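Local coordinates for protein phosphoribulokinase 1 (Rhodobacter sphaeroides, PDB 1A7J) that catalyses the ATP-dependent phosphorylation of D-ribulose 5-phosphate to D-ribulose 1,5-bisphosphate, a step of the Calvin cycle, at residues K53-R58 with A65-F70. Sequence-based numbering, arbitrary orientation.
Sequences KAELDR and ATFSHF. With SO4 (sulfate ion), chain B.
Phe67 reaches back from the loop that follows helix 49-62 and sets its ring against Glu55 and Leu56 of that same helix, a local example of a chain folding back on the helix it has just left. The methylene CG of Glu55 approaches the ring obliquely, 3.6 Å from Phe67 CE2. Leu56 comes instead at the ring edge, near its plane, with CD2 3.9 Å from Phe67 CD2; the same methyl also touches the carbonyl oxygen of Phe67. With CG of Phe67 anti to the backbone N (chi1 -168°), the ring is swung onto the helix.

The chain has a P-loop kinase fold resembling adenylate kinase, and this helix and loop lie beside its catalytic site: the side chain of Leu56 is about 8 Å from that of catalytic Arg187. The carboxylate of Glu55 turns to two arginines. Its OE2 lies 3.0 Å from Arg58 NH1 in a salt bridge, the less certain of the two pairings because Arg58 is poorly ordered. Arg59 forms the other salt bridge to OE2 and adds a cation-pi contact to the Phe67 ring, while Arg186 on helix 180-195 donates to the carbonyl oxygen of Phe67, tying the loop to a second helix.

Further along, His69, its ring stacked on that of His45, holds a sulfate, probably from the crystallisation liquor: ND1 donates to O3, which lies at the ring edge near its plane, over 3.1 Å at 148°, and the backbone N of His69 gives O1 a weaker bond. Replacing the imidazole by the methyl of an alanine would probably leave the anion, on this residue, with the weak backbone bond alone, and His45 without its stacking partner.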
loop_
_atom_site.group_PDB
_atom_site.type_symbol
_atom_site.label_atom_id
_atom_site.label_comp_id
_atom_site.label_asym_id
_atom_site.label_seq_id
_atom_site.Cartn_x
_atom_site.Cartn_y
_atom_site.Cartn_z
ATOM N N LYS A 53 13.437 -16.840 4.980
ATOM C CA LYS A 53 14.100 -17.630 3.946
ATOM C C LYS A 53 14.121 -19.061 4.447
ATOM O O LYS A 53 13.902 -20.016 3.694
ATOM C CB LYS A 53 15.534 -17.120 3.717
ATOM C CG LYS A 53 15.638 -15.710 3.088
ATOM C CD LYS A 53 15.198 -15.661 1.599
ATOM C CE LYS A 53 14.942 -14.225 1.087
ATOM N NZ LYS A 53 16.187 -13.497 0.659
ATOM N N ALA A 54 14.164 -19.169 5.770
ATOM C CA ALA A 54 14.160 -20.449 6.450
ATOM C C ALA A 54 12.742 -20.974 6.545
ATOM O O ALA A 54 12.498 -22.155 6.262
ATOM C CB ALA A 54 14.757 -20.289 7.834
ATOM N N GLU A 55 11.801 -20.074 6.839
ATOM C CA GLU A 55 10.405 -20.455 6.953
ATOM C C GLU A 55 9.891 -21.031 5.646
ATOM O O GLU A 55 9.057 -21.928 5.657
ATOM C CB GLU A 55 9.562 -19.256 7.349
ATOM C CG GLU A 55 8.102 -19.592 7.544
ATOM C CD GLU A 55 7.852 -20.438 8.767
ATOM O OE1 GLU A 55 8.775 -20.586 9.586
ATOM O OE2 GLU A 55 6.721 -20.911 8.946
ATOM N N LEU A 56 10.531 -20.650 4.543
ATOM C CA LEU A 56 10.124 -21.090 3.215
ATOM C C LEU A 56 10.688 -22.427 2.785
ATOM O O LEU A 56 10.192 -23.017 1.828
ATOM C CB LEU A 56 10.503 -20.044 2.175
ATOM C CG LEU A 56 9.487 -18.915 2.077
ATOM C CD1 LEU A 56 10.177 -17.637 1.611
ATOM C CD2 LEU A 56 8.355 -19.351 1.157
ATOM N N ASP A 57 11.805 -22.837 3.383
ATOM C CA ASP A 57 12.388 -24.137 3.060
ATOM C C ASP A 57 11.781 -25.276 3.875
ATOM O O ASP A 57 11.784 -26.417 3.410
ATOM C CB ASP A 57 13.898 -24.113 3.241
ATOM C CG ASP A 57 14.609 -23.448 2.081
ATOM O OD1 ASP A 57 14.781 -24.135 1.025
ATOM O OD2 ASP A 57 14.951 -22.237 2.216
ATOM N N ARG A 58 11.238 -24.952 5.061
ATOM C CA ARG A 58 10.441 -25.892 5.876
ATOM C C ARG A 58 9.163 -26.209 5.135
ATOM O O ARG A 58 8.705 -27.351 5.125
ATOM C CB ARG A 58 10.009 -25.279 7.216
ATOM C CG ARG A 58 11.100 -24.701 8.087
ATOM C CD ARG A 58 10.503 -23.777 9.149
ATOM N NE ARG A 58 9.698 -24.496 10.138
ATOM C CZ ARG A 58 8.370 -24.430 10.229
ATOM N NH1 ARG A 58 7.679 -23.708 9.357
ATOM N NH2 ARG A 58 7.731 -25.096 11.186
ATOM N N ALA A 65 3.968 -24.784 -1.508
ATOM C CA ALA A 65 4.358 -23.684 -2.370
ATOM C C ALA A 65 3.294 -22.587 -2.331
ATOM O O ALA A 65 2.768 -22.175 -3.372
ATOM C CB ALA A 65 4.578 -24.191 -3.799
ATOM N N THR A 66 2.936 -22.154 -1.120
ATOM C CA THR A 66 1.923 -21.113 -0.956
ATOM C C THR A 66 2.264 -20.030 0.060
ATOM O O THR A 66 1.457 -19.132 0.298
ATOM C CB THR A 66 0.557 -21.689 -0.552
ATOM O OG1 THR A 66 0.573 -22.033 0.840
ATOM C CG2 THR A 66 0.211 -22.916 -1.402
ATOM N N PHE A 67 3.394 -20.165 0.742
ATOM C CA PHE A 67 3.799 -19.138 1.693
ATOM C C PHE A 67 4.579 -17.992 1.020
ATOM O O PHE A 67 5.482 -18.236 0.199
ATOM C CB PHE A 67 4.636 -19.754 2.803
ATOM C CG PHE A 67 4.856 -18.839 3.961
ATOM C CD1 PHE A 67 3.777 -18.388 4.711
ATOM C CD2 PHE A 67 6.131 -18.380 4.260
ATOM C CE1 PHE A 67 3.958 -17.495 5.724
ATOM C CE2 PHE A 67 6.329 -17.483 5.274
ATOM C CZ PHE A 67 5.247 -17.035 6.007
ATOM N N SER A 68 4.208 -16.750 1.346
ATOM C CA SER A 68 4.930 -15.569 0.877
ATOM C C SER A 68 4.605 -14.386 1.747
ATOM O O SER A 68 3.684 -14.454 2.557
ATOM C CB SER A 68 4.546 -15.231 -0.560
ATOM O OG SER A 68 3.161 -14.941 -0.670
ATOM N N HIS A 69 5.240 -13.261 1.430
ATOM C CA HIS A 69 5.045 -11.986 2.129
ATOM C C HIS A 69 3.635 -11.417 2.062
ATOM O O HIS A 69 3.360 -10.384 2.651
ATOM C CB HIS A 69 6.005 -10.944 1.567
ATOM C CG HIS A 69 7.303 -10.871 2.301
ATOM N ND1 HIS A 69 8.524 -10.908 1.664
ATOM C CD2 HIS A 69 7.571 -10.810 3.629
ATOM C CE1 HIS A 69 9.489 -10.883 2.566
ATOM N NE2 HIS A 69 8.937 -10.822 3.767
ATOM N N PHE A 70 2.806 -12.018 1.220
ATOM C CA PHE A 70 1.417 -11.646 1.061
ATOM C C PHE A 70 0.535 -12.356 2.090
ATOM O O PHE A 70 -0.496 -11.811 2.501
ATOM C CB PHE A 70 0.945 -12.013 -0.354
ATOM C CG PHE A 70 1.455 -11.090 -1.445
ATOM C CD1 PHE A 70 1.783 -9.764 -1.167
ATOM C CD2 PHE A 70 1.512 -11.532 -2.763
ATOM C CE1 PHE A 70 2.157 -8.888 -2.184
ATOM C CE2 PHE A 70 1.883 -10.666 -3.791
ATOM C CZ PHE A 70 2.206 -9.341 -3.499
HETATM S S SO4 B . 8.342 -12.590 -1.582
HETATM O O1 SO4 B . 7.890 -13.609 -0.677
HETATM O O2 SO4 B . 7.315 -11.597 -1.750
HETATM O O3 SO4 B . 9.518 -11.980 -1.043
HETATM O O4 SO4 B . 8.650 -13.176 -2.837
#